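PDB 5ZHB: cellobiose 2-epimerase from Caldibacillus thermoamylovorans, which probably catalyses the reversible epimerisation at C2 of the reducing-end sugar of cellobiose, converting its glucose unit to mannose. Local coordinates for residues A[72-83]-A[121-132]. Numbering follows the deposited sequence. Where two conformers were deposited one is given.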
loop_
_atom_site.group_PDB
_atom_site.type_symbol
_atom_site.label_atom_id
_atom_site.label_comp_id
_atom_site.label_asym_id
_atom_site.label_seq_id
_atom_site.Cartn_x
_atom_site.Cartn_y
_atom_site.Cartn_z
ATOM N N LEU A 72 5.832 -14.596 13.012
ATOM C CA LEU A 72 7.184 -14.102 13.223
ATOM C C LEU A 72 8.198 -14.866 12.373
ATOM O O LEU A 72 9.144 -14.257 11.867
ATOM C CB LEU A 72 7.605 -14.157 14.694
ATOM C CG LEU A 72 9.026 -13.658 14.991
ATOM C CD1 LEU A 72 9.198 -12.214 14.552
ATOM C CD2 LEU A 72 9.393 -13.803 16.471
ATOM N N GLN A 73 8.039 -16.195 12.274
ATOM C CA GLN A 73 8.933 -17.018 11.471
ATOM C C GLN A 73 8.820 -16.629 9.997
ATOM O O GLN A 73 9.812 -16.583 9.283
ATOM C CB GLN A 73 8.670 -18.505 11.701
ATOM C CG GLN A 73 9.088 -18.991 13.090
ATOM C CD GLN A 73 8.794 -20.454 13.348
ATOM O OE1 GLN A 73 8.807 -20.913 14.498
ATOM N NE2 GLN A 73 8.505 -21.200 12.291
ATOM N N GLN A 74 7.601 -16.346 9.524
ATOM C CA GLN A 74 7.435 -15.882 8.153
ATOM C C GLN A 74 8.108 -14.522 7.985
ATOM O O GLN A 74 8.813 -14.294 7.002
ATOM C CB GLN A 74 5.950 -15.835 7.790
ATOM C CG GLN A 74 5.252 -17.187 7.899
ATOM C CD GLN A 74 5.824 -18.179 6.922
ATOM O OE1 GLN A 74 6.029 -17.867 5.744
ATOM N NE2 GLN A 74 6.121 -19.373 7.410
ATOM N N ALA A 75 7.881 -13.617 8.947
ATOM C CA ALA A 75 8.485 -12.286 8.905
ATOM C C ALA A 75 10.012 -12.362 8.835
ATOM O O ALA A 75 10.649 -11.641 8.060
ATOM C CB ALA A 75 8.059 -11.454 10.075
ATOM N N ASN A 76 10.615 -13.210 9.684
ATOM C CA ASN A 76 12.060 -13.397 9.636
ATOM C C ASN A 76 12.544 -13.809 8.252
ATOM O O ASN A 76 13.571 -13.307 7.805
ATOM C CB ASN A 76 12.543 -14.457 10.617
ATOM C CG ASN A 76 12.242 -14.058 12.040
ATOM O OD1 ASN A 76 12.263 -12.864 12.394
ATOM N ND2 ASN A 76 11.929 -15.048 12.859
ATOM N N HIS A 77 11.855 -14.772 7.625
ATOM C CA HIS A 77 12.230 -15.268 6.311
ATOM C C HIS A 77 12.193 -14.139 5.271
ATOM O O HIS A 77 13.040 -14.041 4.375
ATOM C CB HIS A 77 11.287 -16.414 5.939
ATOM C CG HIS A 77 11.653 -17.106 4.688
ATOM N ND1 HIS A 77 12.723 -17.973 4.656
ATOM C CD2 HIS A 77 11.159 -17.068 3.435
ATOM C CE1 HIS A 77 12.848 -18.465 3.433
ATOM N NE2 HIS A 77 11.922 -17.914 2.665
ATOM N N ALA A 78 11.187 -13.270 5.395
ATOM C CA ALA A 78 11.058 -12.134 4.489
ATOM C C ALA A 78 12.177 -11.123 4.720
ATOM O O ALA A 78 12.750 -10.602 3.764
ATOM C CB ALA A 78 9.680 -11.518 4.630
ATOM N N TYR A 79 12.509 -10.875 5.994
ATOM C CA TYR A 79 13.551 -9.931 6.363
ATOM C C TYR A 79 14.906 -10.325 5.762
ATOM O O TYR A 79 15.613 -9.478 5.179
ATOM C CB TYR A 79 13.604 -9.806 7.885
ATOM C CG TYR A 79 14.746 -8.915 8.322
ATOM C CD1 TYR A 79 14.615 -7.537 8.279
ATOM C CD2 TYR A 79 15.944 -9.452 8.779
ATOM C CE1 TYR A 79 15.646 -6.705 8.667
ATOM C CE2 TYR A 79 16.984 -8.626 9.159
ATOM C CZ TYR A 79 16.833 -7.254 9.110
ATOM O OH TYR A 79 17.805 -6.402 9.528
ATOM N N ARG A 80 15.247 -11.616 5.908
ATOM C CA ARG A 80 16.464 -12.190 5.347
ATOM C C ARG A 80 16.567 -11.956 3.844
ATOM O O ARG A 80 17.573 -11.474 3.361
ATOM C CB ARG A 80 16.563 -13.698 5.616
ATOM C CG ARG A 80 16.822 -14.007 7.083
ATOM C CD ARG A 80 17.181 -15.477 7.270
ATOM N NE ARG A 80 16.057 -16.420 7.226
ATOM C CZ ARG A 80 15.224 -16.713 8.224
ATOM N NH1 ARG A 80 15.414 -16.228 9.447
ATOM N NH2 ARG A 80 14.200 -17.517 7.995
ATOM N N PHE A 81 15.525 -12.287 3.098
ATOM C CA PHE A 81 15.570 -12.105 1.661
ATOM C C PHE A 81 15.696 -10.629 1.280
ATOM O O PHE A 81 16.369 -10.290 0.300
ATOM C CB PHE A 81 14.303 -12.682 1.018
ATOM C CG PHE A 81 14.476 -12.815 -0.483
ATOM C CD1 PHE A 81 15.374 -13.740 -0.998
ATOM C CD2 PHE A 81 13.742 -12.032 -1.390
ATOM C CE1 PHE A 81 15.492 -13.913 -2.372
ATOM C CE2 PHE A 81 13.923 -12.162 -2.751
ATOM C CZ PHE A 81 14.775 -13.118 -3.247
ATOM N N LEU A 82 14.965 -9.774 2.001
ATOM C CA LEU A 82 14.987 -8.341 1.744
ATOM C C LEU A 82 16.403 -7.804 1.940
ATOM O O LEU A 82 16.891 -7.085 1.073
ATOM C CB LEU A 82 13.985 -7.575 2.608
ATOM C CG LEU A 82 13.926 -6.060 2.381
ATOM C CD1 LEU A 82 13.293 -5.771 1.018
ATOM C CD2 LEU A 82 13.192 -5.343 3.499
ATOM N N THR A 83 17.045 -8.103 3.087
ATOM C CA THR A 83 18.320 -7.470 3.406
ATOM C C THR A 83 19.483 -8.141 2.665
ATOM O O THR A 83 20.474 -7.474 2.383
ATOM C CB THR A 83 18.547 -7.422 4.918
ATOM O OG1 THR A 83 18.279 -8.717 5.426
ATOM C CG2 THR A 83 17.617 -6.433 5.599
ATOM N N LEU A 121 10.434 -2.399 7.222
ATOM C CA LEU A 121 11.545 -2.540 8.160
ATOM C C LEU A 121 11.156 -1.981 9.526
ATOM O O LEU A 121 11.498 -2.573 10.543
ATOM C CB LEU A 121 12.792 -1.851 7.601
ATOM C CG LEU A 121 13.507 -2.575 6.454
ATOM C CD1 LEU A 121 14.428 -1.622 5.753
ATOM C CD2 LEU A 121 14.270 -3.779 6.942
ATOM N N THR A 122 10.414 -0.859 9.546
ATOM C CA THR A 122 9.945 -0.289 10.798
ATOM C C THR A 122 8.929 -1.223 11.444
ATOM O O THR A 122 9.011 -1.448 12.644
ATOM C CB THR A 122 9.448 1.147 10.618
ATOM O OG1 THR A 122 8.394 1.237 9.661
ATOM C CG2 THR A 122 10.577 2.060 10.179
ATOM N N GLU A 123 8.041 -1.851 10.657
ATOM C CA GLU A 123 7.074 -2.771 11.225
ATOM C C GLU A 123 7.784 -3.985 11.842
ATOM O O GLU A 123 7.425 -4.457 12.926
ATOM C CB GLU A 123 6.073 -3.225 10.170
ATOM C CG GLU A 123 4.841 -3.929 10.732
ATOM C CD GLU A 123 3.929 -3.028 11.563
ATOM O OE1 GLU A 123 4.036 -1.780 11.550
ATOM O OE2 GLU A 123 3.108 -3.637 12.265
ATOM N N TYR A 124 8.812 -4.493 11.159
ATOM C CA TYR A 124 9.563 -5.623 11.672
ATOM C C TYR A 124 10.262 -5.195 12.961
ATOM O O TYR A 124 10.313 -5.952 13.929
ATOM C CB TYR A 124 10.529 -6.090 10.582
ATOM C CG TYR A 124 11.346 -7.315 10.968
ATOM C CD1 TYR A 124 10.755 -8.555 11.058
ATOM C CD2 TYR A 124 12.725 -7.228 11.141
ATOM C CE1 TYR A 124 11.504 -9.681 11.356
ATOM C CE2 TYR A 124 13.480 -8.341 11.457
ATOM C CZ TYR A 124 12.865 -9.568 11.571
ATOM O OH TYR A 124 13.583 -10.707 11.863
ATOM N N TYR A 125 10.748 -3.951 12.986
ATOM C CA TYR A 125 11.406 -3.454 14.179
ATOM C C TYR A 125 10.407 -3.422 15.338
ATOM O O TYR A 125 10.744 -3.768 16.462
ATOM C CB TYR A 125 12.038 -2.097 13.896
ATOM C CG TYR A 125 12.760 -1.536 15.110
ATOM C CD1 TYR A 125 14.041 -1.967 15.448
ATOM C CD2 TYR A 125 12.132 -0.621 15.944
ATOM C CE1 TYR A 125 14.700 -1.451 16.559
ATOM C CE2 TYR A 125 12.768 -0.120 17.065
ATOM C CZ TYR A 125 14.059 -0.520 17.362
ATOM O OH TYR A 125 14.658 0.029 18.455
ATOM N N ARG A 126 9.150 -3.058 15.065
ATOM C CA ARG A 126 8.153 -2.991 16.125
ATOM C C ARG A 126 8.071 -4.322 16.871
ATOM O O ARG A 126 7.851 -4.324 18.077
ATOM C CB ARG A 126 6.763 -2.567 15.625
ATOM C CG ARG A 126 6.791 -1.144 15.088
ATOM C CD ARG A 126 5.506 -0.695 14.437
ATOM N NE ARG A 126 4.436 -0.545 15.424
ATOM C CZ ARG A 126 3.158 -0.382 15.139
ATOM N NH1 ARG A 126 2.732 -0.401 13.887
ATOM N NH2 ARG A 126 2.289 -0.247 16.123
ATOM N N VAL A 127 8.210 -5.446 16.173
ATOM C CA VAL A 127 8.001 -6.741 16.803
ATOM C C VAL A 127 9.313 -7.451 17.152
ATOM O O VAL A 127 9.231 -8.535 17.723
ATOM C CB VAL A 127 7.094 -7.669 15.970
ATOM C CG1 VAL A 127 5.728 -7.028 15.741
ATOM C CG2 VAL A 127 7.708 -8.098 14.638
ATOM N N THR A 128 10.490 -6.919 16.767
ATOM C CA THR A 128 11.746 -7.627 17.031
ATOM C C THR A 128 12.725 -6.796 17.853
ATOM O O THR A 128 13.493 -7.376 18.617
ATOM C CB THR A 128 12.478 -8.078 15.766
ATOM O OG1 THR A 128 12.709 -6.874 15.040
ATOM C CG2 THR A 128 11.731 -9.157 15.011
ATOM N N GLN A 129 12.690 -5.471 17.665
ATOM C CA GLN A 129 13.706 -4.571 18.184
ATOM C C GLN A 129 15.065 -4.918 17.582
ATOM O O GLN A 129 16.089 -4.743 18.239
ATOM C CB GLN A 129 13.781 -4.637 19.712
ATOM C CG GLN A 129 12.473 -4.277 20.401
ATOM C CD GLN A 129 12.512 -2.908 21.036
ATOM O OE1 GLN A 129 12.972 -1.923 20.445
ATOM N NE2 GLN A 129 12.069 -2.853 22.284
ATOM N N ASN A 130 15.065 -5.426 16.344
ATOM C CA ASN A 130 16.296 -5.694 15.626
ATOM C C ASN A 130 16.903 -4.374 15.156
ATOM O O ASN A 130 16.418 -3.759 14.202
ATOM C CB ASN A 130 16.079 -6.672 14.472
ATOM C CG ASN A 130 17.348 -6.980 13.708
ATOM O OD1 ASN A 130 18.203 -6.111 13.525
ATOM N ND2 ASN A 130 17.502 -8.213 13.269
ATOM N N GLN A 131 18.029 -4.001 15.783
ATOM C CA GLN A 131 18.679 -2.719 15.559
ATOM C C GLN A 131 19.136 -2.562 14.106
ATOM O O GLN A 131 19.157 -1.448 13.584
ATOM C CB GLN A 131 19.875 -2.558 16.495
ATOM C CG GLN A 131 20.445 -1.144 16.514
ATOM C CD GLN A 131 19.438 -0.101 16.947
ATOM O OE1 GLN A 131 18.721 -0.264 17.945
ATOM N NE2 GLN A 131 19.361 0.979 16.184
ATOM N N GLU A 132 19.520 -3.678 13.473
ATOM C CA GLU A 132 19.939 -3.671 12.082
ATOM C C GLU A 132 18.773 -3.205 11.192
ATOM O O GLU A 132 18.931 -2.339 10.323
ATOM C CB GLU A 132 20.409 -5.095 11.808
ATOM C CG GLU A 132 20.999 -5.280 10.417
ATOM C CD GLU A 132 21.217 -6.740 10.060
ATOM O OE1 GLU A 132 20.244 -7.492 9.720
ATOM O OE2 GLU A 132 22.413 -7.103 10.168
HETATM O O HOH W 1 20.374 -9.371 7.481
#
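Y79 and Y124 lay their rings against each other in an offset stack, planes 15° apart, where helix 69-86 meets helix 111-128 and the turn into helix 131-145. These are neighbouring helices of the (alpha/alpha)6 barrel expected for this epimerase family, their short segments crossing at -135°. The Y79 side chain can be traced outward from CB. With CG anti to the backbone N (chi1 176°), it heads across the interface, and Y79 CB makes a CH-pi contact over the Y124 face, 3.9 Å from that ring's centroid. Y79 CG lies 3.4 Å from Y124 CE2, and Y79 CD1 sits equally close to Y124 CD2. Farther out, CE1 meets L121 CD2 at the ring edge; this methyl also packs on L82 CD2. Over the opposite face of the Y79 ring comes T83 CG2, from its own helix. At the tip, Y79 OH donates to E132 OE1 (2.7 Å), which accepts through its anti lone pair; carboxylate and ring are nearly coplanar. A phenylalanine here would probably keep the stack but leave E132 OE1 without this donor. A water that donates to both E132 OE1 and T83 OG1 gives that oxygen a second partner. The Y124 ring has T128 CG2 on the face away from Y79, and its hydroxyl forms the second hydrogen bond between the segments: Y124 OH donates to N76 OD1 at 2.6 Å, tilted from the carbonyl plane, with amide and ring almost perpendicular.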